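Local coordinates for binding domain (Hc) of Paraclostridial Mosquitocidal Protein 1 (Paraclostridium bifermentans, PDB 6HOX), which targets host nerve cells as the receptor-binding part of a clostridial neurotoxin selective for Anopheles mosquitoes, whose heavy chain delivers the light chain into the host cytosol, at residues 46-52 / 69-75; 101-107 / 211-217; 244-250 / 378-382; 348-352 / 387-392. One frame throughout, in Å; residues are numbered along the deposited sequence.

Interaction 1: residues 46-52 / 69-75; sequences LEVKTGV and ENSSIIV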
# COMPACT_ATOMS: atom_id res chain seq x y z
N LEU A 46 -12.59 21.70 12.80
CA LEU A 46 -12.91 21.05 11.53
C LEU A 46 -14.41 21.12 11.30
O LEU A 46 -15.19 20.96 12.24
CB LEU A 46 -12.57 19.55 11.55
CG LEU A 46 -11.31 19.12 12.28
CD1 LEU A 46 -11.28 17.60 12.38
CD2 LEU A 46 -10.07 19.61 11.57
N GLU A 47 -14.80 21.21 10.04
CA GLU A 47 -16.16 20.96 9.63
C GLU A 47 -16.15 19.74 8.70
O GLU A 47 -15.70 19.82 7.57
CB GLU A 47 -16.75 22.21 8.99
CG GLU A 47 -18.26 22.12 8.77
CD GLU A 47 -18.83 23.20 7.87
OE1 GLU A 47 -18.81 24.37 8.31
OE2 GLU A 47 -19.23 22.88 6.71
N VAL A 48 -16.65 18.62 9.21
CA VAL A 48 -16.74 17.39 8.47
C VAL A 48 -18.18 17.26 7.97
O VAL A 48 -19.10 17.11 8.78
CB VAL A 48 -16.36 16.18 9.32
CG1 VAL A 48 -16.47 14.88 8.53
CG2 VAL A 48 -14.97 16.33 9.92
N LYS A 49 -18.37 17.29 6.66
CA LYS A 49 -19.71 17.23 6.09
C LYS A 49 -20.19 15.77 6.06
O LYS A 49 -19.40 14.83 6.19
CB LYS A 49 -19.72 17.92 4.73
CG LYS A 49 -19.42 19.41 4.79
CD LYS A 49 -19.81 20.13 3.52
CE LYS A 49 -21.31 20.33 3.37
NZ LYS A 49 -21.85 21.23 4.42
N THR A 50 -21.51 15.59 5.91
CA THR A 50 -22.16 14.28 6.14
C THR A 50 -21.84 13.30 5.02
O THR A 50 -22.10 12.12 5.18
CB THR A 50 -23.68 14.40 6.32
OG1 THR A 50 -24.25 15.01 5.17
CG2 THR A 50 -24.04 15.20 7.55
N GLY A 51 -21.28 13.78 3.90
CA GLY A 51 -20.86 12.91 2.81
C GLY A 51 -19.53 12.20 3.07
O GLY A 51 -19.17 11.31 2.32
N VAL A 52 -18.79 12.63 4.10
CA VAL A 52 -17.51 12.01 4.47
C VAL A 52 -17.82 10.68 5.17
O VAL A 52 -18.77 10.59 5.94
CB VAL A 52 -16.66 12.92 5.37
CG1 VAL A 52 -15.34 12.27 5.76
CG2 VAL A 52 -16.41 14.29 4.74
N GLU A 69 -20.82 16.45 -3.33
CA GLU A 69 -20.64 17.79 -2.77
C GLU A 69 -20.64 17.75 -1.24
O GLU A 69 -20.03 18.57 -0.62
CB GLU A 69 -21.74 18.73 -3.27
CG GLU A 69 -21.56 19.10 -4.73
CD GLU A 69 -20.25 19.81 -4.97
OE1 GLU A 69 -20.07 20.91 -4.44
OE2 GLU A 69 -19.38 19.22 -5.65
N ASN A 70 -21.27 16.74 -0.65
CA ASN A 70 -21.34 16.62 0.79
C ASN A 70 -20.10 15.94 1.37
O ASN A 70 -20.00 15.80 2.58
CB ASN A 70 -22.61 15.90 1.20
CG ASN A 70 -23.73 16.88 1.36
OD1 ASN A 70 -23.52 17.98 1.89
ND2 ASN A 70 -24.91 16.53 0.88
N SER A 71 -19.18 15.49 0.51
CA SER A 71 -18.02 14.74 0.95
C SER A 71 -16.80 15.67 0.98
O SER A 71 -15.96 15.63 0.08
CB SER A 71 -17.81 13.52 0.07
OG SER A 71 -17.05 12.53 0.75
N SER A 72 -16.71 16.48 2.03
CA SER A 72 -15.62 17.42 2.18
C SER A 72 -15.38 17.69 3.67
O SER A 72 -16.30 17.52 4.49
CB SER A 72 -15.92 18.70 1.47
OG SER A 72 -16.95 19.40 2.14
N ILE A 73 -14.14 18.11 3.97
CA ILE A 73 -13.70 18.59 5.25
C ILE A 73 -13.06 19.97 5.03
O ILE A 73 -12.19 20.14 4.17
CB ILE A 73 -12.71 17.63 5.93
CG1 ILE A 73 -13.23 16.20 5.98
CG2 ILE A 73 -12.33 18.11 7.33
CD1 ILE A 73 -12.19 15.19 6.39
N ILE A 74 -13.51 20.95 5.82
CA ILE A 74 -13.05 22.32 5.79
C ILE A 74 -12.36 22.62 7.11
O ILE A 74 -12.92 22.42 8.19
CB ILE A 74 -14.25 23.25 5.53
CG1 ILE A 74 -15.01 22.80 4.28
CG2 ILE A 74 -13.81 24.71 5.50
CD1 ILE A 74 -15.84 23.86 3.59
N VAL A 75 -11.14 23.12 7.01
CA VAL A 75 -10.34 23.46 8.15
C VAL A 75 -9.98 24.94 8.03
O VAL A 75 -9.27 25.33 7.10
CB VAL A 75 -9.08 22.58 8.20
CG1 VAL A 75 -8.27 22.83 9.47
CG2 VAL A 75 -9.42 21.10 8.04
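This is antiparallel beta pairing that runs on into a turn-to-loop contact, at one edge of the N-terminal, concanavalin-like half of the binding domain. The axes of strands 46-48 and 73-75 approach to 4.8 Å at 169°, so they run almost exactly antiparallel. Glu-47 and Ile-74 form the hydrogen-bonded pair: Glu-47 N donates to Ile-74 O (2.9 Å) and Ile-74 N to Glu-47 O (3.0 Å), both nearly straight. Val-48 faces Ile-73 as a non-hydrogen-bonded pair, CA to CA 4.6 Å, and Lys-49 N to Ser-72 O (3.0 Å) continues the pattern. Beyond it the chain folds into a type I turn from Lys-49 to Val-52, and Gly-51 N reaches Asn-70 O at 2.7 Å. Gly-51 CA and Ser-71 CA come within 3.9 Å. That closeness leaves no room for a CB on Gly-51, which would collide with Asn-70 C and Ser-71 N. Ser-71 OG gives a weak bond to Gly-51 O (2.9 Å), its stronger partner being Asn-66. Leu-46, Val-48, Ile-73 and Val-75 share one sheet face: Leu-46 CD2 meets Val-75 CG2 at 3.9 Å, and Leu-46 and Val-75 rest on Phe-27 of strand 25-32. Strand 205-207 pairs with the other edge of 73-75, completing a three-stranded antiparallel sheet packed against the larger one, the layered arrangement of a lectin-like jelly-roll sandwich.

Interaction 2: residues 101-107 / 211-217; sequences NKNDFID and GNRNKNQ
Asn-101 is extended and enters a 3-10 segment, 102-106, started by Asp-104 N to Asn-101 O (3.1 Å); the facing segment 211-217 is irregular. Asn-101 ND2 and Asp-104 OD1 share a water, 3.0 and 2.7 Å away, which also lies 2.7 Å from Gln-217 OE1; Asn-101 ND2 also bonds Arg-99 O, and Gln-217 NE2 bonds Tyr-112 OH. Asp-104 (chi1 m) returns OD2 to Asn-101 N (3.1 Å) and takes a weak bond at OD1 from Asn-214 ND2 (2.7 Å); their CA atoms are 5.9 Å apart. Ile-106 (chi1 t) sets CD1 3.9 Å from Arg-213 CB. Asp-107 (chi1 m) bridges two successive amides: OD1 accepts from Arg-213 N (2.8 Å) and OD2 from Asn-214 N (3.1 Å), while Arg-213 NH1 adds a salt bridge to Asp-107 OD1 (3.4 Å), its hydrogen bond weak. Asn-214 (chi1 t) heads a type I turn to Gln-217, and its OD1 accepts from Asn-216 N (3.0 Å). A carboxylate thus receives the backbone leading into an Asx turn, joining two loops of the lectin-like subdomain.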
# COMPACT_ATOMS: atom_id res chain seq x y z
N ASN A 101 -8.18 2.92 -13.89
CA ASN A 101 -9.22 2.19 -14.58
C ASN A 101 -9.74 3.06 -15.74
O ASN A 101 -9.35 4.23 -15.86
CB ASN A 101 -10.32 1.76 -13.61
CG ASN A 101 -10.93 2.90 -12.83
OD1 ASN A 101 -11.88 3.51 -13.32
ND2 ASN A 101 -10.42 3.20 -11.64
N LYS A 102 -10.60 2.47 -16.58
CA LYS A 102 -11.13 3.11 -17.78
C LYS A 102 -11.94 4.35 -17.40
O LYS A 102 -11.86 5.37 -18.07
CB LYS A 102 -11.91 2.09 -18.61
CG LYS A 102 -11.02 1.11 -19.37
CD LYS A 102 -11.75 -0.09 -19.96
CE LYS A 102 -10.83 -1.05 -20.69
NZ LYS A 102 -11.58 -2.04 -21.49
N ASN A 103 -12.68 4.30 -16.28
CA ASN A 103 -13.48 5.46 -15.84
C ASN A 103 -12.59 6.69 -15.61
O ASN A 103 -13.08 7.81 -15.80
CB ASN A 103 -14.29 5.19 -14.57
CG ASN A 103 -15.23 4.02 -14.72
OD1 ASN A 103 -14.78 2.91 -15.02
ND2 ASN A 103 -16.51 4.24 -14.50
N ASP A 104 -11.32 6.48 -15.22
CA ASP A 104 -10.38 7.56 -14.96
C ASP A 104 -9.94 8.29 -16.23
O ASP A 104 -9.35 9.37 -16.13
CB ASP A 104 -9.10 7.06 -14.29
CG ASP A 104 -9.28 6.56 -12.87
OD1 ASP A 104 -10.22 7.04 -12.17
OD2 ASP A 104 -8.47 5.69 -12.48
N PHE A 105 -10.18 7.70 -17.41
CA PHE A 105 -9.64 8.25 -18.67
C PHE A 105 -10.48 9.45 -19.12
O PHE A 105 -10.03 10.26 -19.92
CB PHE A 105 -9.48 7.15 -19.71
CG PHE A 105 -8.15 6.43 -19.66
CD1 PHE A 105 -7.88 5.51 -18.65
CD2 PHE A 105 -7.16 6.68 -20.60
CE1 PHE A 105 -6.66 4.86 -18.59
CE2 PHE A 105 -5.94 6.02 -20.54
CZ PHE A 105 -5.69 5.11 -19.54
N ILE A 106 -11.69 9.59 -18.56
CA ILE A 106 -12.52 10.76 -18.76
C ILE A 106 -11.83 12.00 -18.18
O ILE A 106 -12.19 13.11 -18.53
CB ILE A 106 -13.93 10.58 -18.16
CG1 ILE A 106 -14.91 11.62 -18.72
CG2 ILE A 106 -13.90 10.64 -16.64
CD1 ILE A 106 -16.31 11.50 -18.17
N ASP A 107 -10.83 11.80 -17.31
CA ASP A 107 -10.07 12.86 -16.68
C ASP A 107 -8.63 12.87 -17.19
O ASP A 107 -7.75 13.45 -16.55
CB ASP A 107 -10.10 12.69 -15.15
CG ASP A 107 -11.46 12.96 -14.57
OD1 ASP A 107 -12.09 13.94 -15.01
OD2 ASP A 107 -11.88 12.18 -13.68
N GLY A 211 -13.17 18.71 -9.43
CA GLY A 211 -12.77 18.89 -10.83
C GLY A 211 -12.78 17.59 -11.62
O GLY A 211 -12.65 17.61 -12.84
N ASN A 212 -12.98 16.46 -10.94
CA ASN A 212 -12.97 15.13 -11.55
C ASN A 212 -14.34 14.85 -12.20
O ASN A 212 -15.37 15.00 -11.55
CB ASN A 212 -12.58 14.06 -10.54
CG ASN A 212 -13.48 14.01 -9.33
OD1 ASN A 212 -13.66 15.02 -8.65
ND2 ASN A 212 -14.07 12.85 -9.08
N ARG A 213 -14.35 14.46 -13.48
CA ARG A 213 -15.59 14.06 -14.15
C ARG A 213 -15.93 12.60 -13.83
O ARG A 213 -17.10 12.21 -13.89
CB ARG A 213 -15.50 14.31 -15.66
CG ARG A 213 -15.63 15.77 -16.04
CD ARG A 213 -15.32 15.97 -17.51
NE ARG A 213 -14.74 17.28 -17.78
CZ ARG A 213 -13.51 17.64 -17.42
NH1 ARG A 213 -12.75 16.80 -16.73
NH2 ARG A 213 -13.05 18.84 -17.74
N ASN A 214 -14.91 11.81 -13.46
CA ASN A 214 -15.12 10.41 -13.00
C ASN A 214 -15.66 10.43 -11.57
O ASN A 214 -14.89 10.51 -10.62
CB ASN A 214 -13.84 9.57 -13.07
CG ASN A 214 -14.02 8.19 -12.46
OD1 ASN A 214 -15.14 7.78 -12.20
ND2 ASN A 214 -12.93 7.49 -12.19
N LYS A 215 -16.98 10.29 -11.43
CA LYS A 215 -17.65 10.45 -10.15
C LYS A 215 -17.68 9.14 -9.37
O LYS A 215 -18.24 9.08 -8.29
CB LYS A 215 -19.08 10.96 -10.37
CG LYS A 215 -19.16 12.32 -11.05
CD LYS A 215 -18.35 13.42 -10.41
CE LYS A 215 -18.79 14.80 -10.83
NZ LYS A 215 -17.81 15.83 -10.42
N ASN A 216 -17.10 8.08 -9.93
CA ASN A 216 -16.87 6.85 -9.19
C ASN A 216 -15.59 6.98 -8.36
O ASN A 216 -15.34 6.17 -7.51
CB ASN A 216 -16.85 5.65 -10.14
CG ASN A 216 -18.19 5.45 -10.81
OD1 ASN A 216 -19.21 5.32 -10.14
ND2 ASN A 216 -18.20 5.44 -12.13
N GLN A 217 -14.77 8.02 -8.61
CA GLN A 217 -13.52 8.19 -7.87
C GLN A 217 -13.82 8.43 -6.39
O GLN A 217 -14.80 9.10 -6.01
CB GLN A 217 -12.70 9.35 -8.44
CG GLN A 217 -11.30 9.47 -7.87
CD GLN A 217 -10.42 8.26 -8.10
OE1 GLN A 217 -10.76 7.14 -7.71
NE2 GLN A 217 -9.25 8.49 -8.65
O HOH W 1 -11.03 5.64 -9.98
O HOH W 2 -13.62 4.57 -10.91
O HOH W 3 -7.58 6.18 -9.89

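Interaction 3: residues 244-250 / 378-382; sequences FNSNILR and NDKYY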
# COMPACT_ATOMS: atom_id res chain seq x y z
N PHE A 244 5.48 1.73 11.05
CA PHE A 244 5.65 0.27 10.99
C PHE A 244 6.41 -0.22 12.23
O PHE A 244 7.31 -1.05 12.15
CB PHE A 244 6.36 -0.09 9.68
CG PHE A 244 5.59 0.30 8.45
CD1 PHE A 244 4.55 -0.50 7.99
CD2 PHE A 244 5.86 1.48 7.77
CE1 PHE A 244 3.83 -0.14 6.86
CE2 PHE A 244 5.14 1.83 6.64
CZ PHE A 244 4.12 1.03 6.20
N ASN A 245 6.00 0.26 13.40
CA ASN A 245 6.72 0.04 14.66
C ASN A 245 6.31 -1.30 15.30
O ASN A 245 6.92 -1.74 16.27
CB ASN A 245 6.51 1.19 15.64
CG ASN A 245 5.06 1.61 15.76
OD1 ASN A 245 4.35 1.70 14.75
ND2 ASN A 245 4.60 1.89 16.98
N SER A 246 5.29 -1.97 14.75
CA SER A 246 4.79 -3.21 15.32
C SER A 246 5.23 -4.41 14.47
O SER A 246 5.82 -4.27 13.41
CB SER A 246 3.30 -3.16 15.46
OG SER A 246 2.69 -3.29 14.20
N ASN A 247 4.92 -5.60 14.97
CA ASN A 247 5.38 -6.84 14.37
C ASN A 247 4.28 -7.45 13.49
O ASN A 247 4.42 -8.58 13.06
CB ASN A 247 5.87 -7.79 15.45
CG ASN A 247 7.18 -7.31 16.03
OD1 ASN A 247 8.00 -6.72 15.32
ND2 ASN A 247 7.36 -7.50 17.33
N ILE A 248 3.20 -6.71 13.22
CA ILE A 248 2.13 -7.22 12.38
C ILE A 248 2.65 -7.30 10.94
O ILE A 248 3.41 -6.44 10.50
CB ILE A 248 0.85 -6.38 12.48
CG1 ILE A 248 1.06 -4.98 11.88
CG2 ILE A 248 0.32 -6.34 13.91
CD1 ILE A 248 -0.14 -4.07 11.98
N LEU A 249 2.27 -8.37 10.24
CA LEU A 249 2.53 -8.47 8.81
C LEU A 249 1.45 -7.68 8.07
O LEU A 249 0.49 -7.19 8.66
CB LEU A 249 2.54 -9.95 8.41
CG LEU A 249 3.72 -10.76 8.96
CD1 LEU A 249 3.59 -12.22 8.58
CD2 LEU A 249 5.03 -10.19 8.46
N ARG A 250 1.61 -7.57 6.76
CA ARG A 250 0.78 -6.74 5.93
C ARG A 250 0.24 -7.53 4.74
O ARG A 250 0.87 -8.49 4.27
CB ARG A 250 1.62 -5.56 5.40
CG ARG A 250 2.15 -4.66 6.49
CD ARG A 250 1.14 -3.61 6.85
NE ARG A 250 1.58 -2.84 8.00
CZ ARG A 250 0.80 -2.04 8.69
NH1 ARG A 250 -0.38 -1.71 8.20
NH2 ARG A 250 1.20 -1.57 9.86
N ASN A 378 9.76 -3.99 8.33
CA ASN A 378 8.33 -4.11 8.67
C ASN A 378 7.43 -3.39 7.67
O ASN A 378 6.22 -3.65 7.65
CB ASN A 378 8.00 -3.50 10.04
CG ASN A 378 8.41 -4.35 11.21
OD1 ASN A 378 8.66 -5.55 11.08
ND2 ASN A 378 8.47 -3.73 12.38
N ASP A 379 8.00 -2.47 6.87
CA ASP A 379 7.23 -1.68 5.93
C ASP A 379 6.87 -2.48 4.67
O ASP A 379 6.04 -2.02 3.89
CB ASP A 379 7.99 -0.41 5.56
CG ASP A 379 9.39 -0.70 5.05
OD1 ASP A 379 10.22 -1.16 5.86
OD2 ASP A 379 9.61 -0.55 3.85
N LYS A 380 7.51 -3.63 4.42
CA LYS A 380 7.22 -4.43 3.21
C LYS A 380 5.80 -5.00 3.28
O LYS A 380 5.30 -5.37 4.34
CB LYS A 380 8.30 -5.50 3.05
CG LYS A 380 9.70 -4.92 2.93
CD LYS A 380 9.78 -3.84 1.88
CE LYS A 380 11.17 -3.55 1.36
NZ LYS A 380 12.13 -3.46 2.49
N TYR A 381 5.11 -5.01 2.13
CA TYR A 381 3.73 -5.46 2.06
C TYR A 381 3.67 -6.92 1.61
O TYR A 381 2.61 -7.39 1.24
CB TYR A 381 2.92 -4.60 1.09
CG TYR A 381 2.68 -3.18 1.56
CD1 TYR A 381 3.08 -2.75 2.82
CD2 TYR A 381 2.06 -2.27 0.73
CE1 TYR A 381 2.90 -1.43 3.23
CE2 TYR A 381 1.86 -0.95 1.14
CZ TYR A 381 2.27 -0.54 2.40
OH TYR A 381 2.06 0.76 2.81
N TYR A 382 4.81 -7.60 1.63
CA TYR A 382 4.92 -9.04 1.38
C TYR A 382 5.57 -9.68 2.60
O TYR A 382 6.06 -8.98 3.48
CB TYR A 382 5.75 -9.29 0.12
CG TYR A 382 7.07 -8.56 0.08
CD1 TYR A 382 8.19 -9.05 0.76
CD2 TYR A 382 7.22 -7.38 -0.63
CE1 TYR A 382 9.40 -8.37 0.73
CE2 TYR A 382 8.43 -6.70 -0.68
CZ TYR A 382 9.52 -7.19 0.01
OH TYR A 382 10.71 -6.51 -0.05
O HOH W 4 4.03 -3.95 9.26
O HOH W 5 6.45 -6.82 9.64
O HOH W 6 1.01 -9.58 1.56
O HOH W 7 4.33 -7.88 5.81
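Phe-244 lays one face of its ring over the backbone of Asp-379: Asp-379 CA stands 3.6 Å from the ring centroid and 14° off the normal, a CH-pi contact. The same ring meets the edge of Tyr-381, with Phe-244 CE1 4.0 Å from Tyr-381 CE1. Neither segment is regular, so side chains and water do the joining. Asn-378 (chi1 m) directs its amide at the first segment, where ND2 donates to Phe-244 O at 2.9 Å with an angle of 159°. Ser-246 O is equally near Asn-378 ND2, yet the angle is too poor for a bond. Farther along, Arg-250 packs CB 3.8 Å from Lys-380 O and 4.1 Å from Tyr-381 CD1. Water bridges further polar groups: one molecule links Ile-248 O (2.8 Å), Arg-250 NE (3.0 Å) and Asn-378 O (2.7 Å), and another joins Arg-250 O (2.9 Å) to Tyr-381 O (2.7 Å). The tip of Arg-250 turns to Gly-254 O and Arg-58 O, and Tyr-381 OH bonds to Trp-166 O, so residues of the N-terminal subdomain meet this contact directly. The first segment leaves helix 233-241, whose Phe-240 ring meets that of Phe-244, and leads toward strand 263-267; the second is the loop between strands 369-373 and 384-388 of the trefoil-like subdomain, beside the junction of the two halves.

Interaction 4: residues 348-352 / 387-392; sequences TLPMY and IFEMYR
The first segment leaves a strand at Thr-348 and stays largely extended to Met-351; the second leaves strand 384-388 after Phe-388. The backbones stay apart, CA to CA 8.2 Å for Leu-349 and Glu-389 and 7.7 Å for Tyr-352 and Tyr-391, so side chains bridge the gap, one reaching a backbone carbonyl. The polar part centres on Arg-392 (chi1 m, chi2 t, chi3 m), which extends to Pro-350 O, with NH2 at 2.6 Å and NH1 weakly at 3.3 Å. Its guanidinium is held by Glu-389, NE to OE1 and NH2 to OE2 both 2.9 Å, and NH1 also bonds Glu-357 O. Leu-349 CD1 and Tyr-352 CB lie over opposite guanidinium faces. Apolar packing brings Leu-349 CD1 3.7 Å from Ile-387 CG2. The aromatic rings of Tyr-352 (chi1 t) and Tyr-391 (chi1 m) meet obliquely, centroids 4.2 Å apart, planes at 36°. The contact joins the loop between strands 345-348 and 361-363 to the connection between 384-388 and 394-398, in the trefoil-like subdomain.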
# COMPACT_ATOMS: atom_id res chain seq x y z
N THR A 348 1.50 -28.23 2.74
CA THR A 348 2.48 -28.97 3.53
C THR A 348 3.39 -29.77 2.59
O THR A 348 3.27 -29.68 1.38
CB THR A 348 1.75 -29.83 4.58
OG1 THR A 348 2.71 -30.30 5.53
CG2 THR A 348 0.99 -30.99 3.97
N LEU A 349 4.35 -30.49 3.18
CA LEU A 349 5.17 -31.41 2.43
C LEU A 349 4.54 -32.78 2.54
O LEU A 349 3.86 -33.10 3.52
CB LEU A 349 6.61 -31.41 2.96
CG LEU A 349 7.46 -30.20 2.57
CD1 LEU A 349 8.63 -30.03 3.52
CD2 LEU A 349 7.94 -30.31 1.15
N PRO A 350 4.78 -33.66 1.54
CA PRO A 350 4.36 -35.05 1.64
C PRO A 350 5.33 -35.81 2.55
O PRO A 350 6.48 -35.37 2.79
CB PRO A 350 4.44 -35.52 0.18
CG PRO A 350 5.61 -34.74 -0.38
CD PRO A 350 5.55 -33.39 0.31
N MET A 351 4.85 -36.94 3.06
CA MET A 351 5.61 -37.86 3.87
C MET A 351 6.89 -38.25 3.14
O MET A 351 6.83 -38.72 2.01
CB MET A 351 4.76 -39.11 4.11
CG MET A 351 5.48 -40.21 4.85
SD MET A 351 4.35 -41.59 5.12
CE MET A 351 3.47 -40.98 6.56
N TYR A 352 8.03 -38.07 3.82
CA TYR A 352 9.36 -38.19 3.22
C TYR A 352 9.61 -39.58 2.60
O TYR A 352 10.32 -39.70 1.58
CB TYR A 352 10.44 -37.93 4.28
CG TYR A 352 11.84 -37.93 3.71
CD1 TYR A 352 12.31 -36.84 3.00
CD2 TYR A 352 12.67 -39.03 3.84
CE1 TYR A 352 13.58 -36.82 2.45
CE2 TYR A 352 13.95 -39.03 3.30
CZ TYR A 352 14.40 -37.92 2.60
OH TYR A 352 15.66 -37.92 2.07
N ILE A 387 9.52 -23.03 6.07
CA ILE A 387 9.12 -24.42 6.22
C ILE A 387 10.10 -25.08 7.20
O ILE A 387 11.32 -25.05 6.96
CB ILE A 387 9.15 -25.17 4.87
CG1 ILE A 387 8.39 -24.44 3.75
CG2 ILE A 387 8.69 -26.61 5.03
CD1 ILE A 387 6.95 -24.20 4.04
N PHE A 388 9.56 -25.66 8.27
CA PHE A 388 10.31 -26.42 9.28
C PHE A 388 9.89 -27.88 9.16
O PHE A 388 8.74 -28.20 9.44
CB PHE A 388 9.98 -25.98 10.71
CG PHE A 388 10.51 -24.62 11.06
CD1 PHE A 388 11.80 -24.47 11.56
CD2 PHE A 388 9.74 -23.49 10.87
CE1 PHE A 388 12.30 -23.22 11.85
CE2 PHE A 388 10.24 -22.24 11.17
CZ PHE A 388 11.52 -22.10 11.66
N GLU A 389 10.81 -28.73 8.71
CA GLU A 389 10.51 -30.13 8.48
C GLU A 389 11.80 -30.92 8.63
O GLU A 389 12.89 -30.43 8.34
CB GLU A 389 9.87 -30.32 7.09
CG GLU A 389 9.20 -31.67 6.90
CD GLU A 389 9.99 -32.78 6.20
OE1 GLU A 389 11.04 -32.50 5.58
OE2 GLU A 389 9.52 -33.93 6.27
N MET A 390 11.66 -32.17 9.09
CA MET A 390 12.80 -32.96 9.50
C MET A 390 13.91 -32.91 8.44
O MET A 390 15.05 -32.63 8.76
CB MET A 390 12.40 -34.42 9.75
CG MET A 390 13.26 -35.07 10.81
SD MET A 390 12.39 -36.42 11.61
CE MET A 390 13.59 -36.85 12.87
N TYR A 391 13.57 -33.13 7.17
CA TYR A 391 14.58 -33.27 6.13
C TYR A 391 14.58 -32.11 5.13
O TYR A 391 15.49 -32.04 4.35
CB TYR A 391 14.37 -34.57 5.35
CG TYR A 391 14.30 -35.78 6.24
CD1 TYR A 391 15.42 -36.24 6.92
CD2 TYR A 391 13.10 -36.44 6.44
CE1 TYR A 391 15.35 -37.34 7.76
CE2 TYR A 391 13.01 -37.54 7.27
CZ TYR A 391 14.14 -37.99 7.94
OH TYR A 391 14.03 -39.06 8.76
N ARG A 392 13.56 -31.24 5.14
CA ARG A 392 13.37 -30.30 4.03
C ARG A 392 13.05 -28.89 4.55
O ARG A 392 12.18 -28.19 4.03
CB ARG A 392 12.28 -30.83 3.10
CG ARG A 392 12.67 -32.11 2.36
CD ARG A 392 11.47 -32.85 1.79
NE ARG A 392 10.63 -33.43 2.83
CZ ARG A 392 9.59 -34.22 2.59
NH1 ARG A 392 9.26 -34.51 1.34
NH2 ARG A 392 8.89 -34.73 3.59
O HOH W 8 7.94 -36.83 6.18

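How the interactions relate
From the N terminus, interaction 1 closes a short loop, with 16 residues between its segments, and is complete before interaction 2 opens. Interaction 2 spans 103 residues, bringing the loop after strand 89-96 to the one before strand 218-227; the nearest atoms of the two contacts are about 6 Å apart. Both belong to the lectin-like half. The chain then passes through helix 233-241 into interaction 3, which spans 127 residues. Interaction 4 opens within that span but closes after it, so these two cross inside the trefoil-like half, centres about 27 Å apart. Interaction 3 lies near the subdomain junction, whereas interactions 1 and 4 occupy opposite sides of the chain's centre, about 56 Å apart between centres.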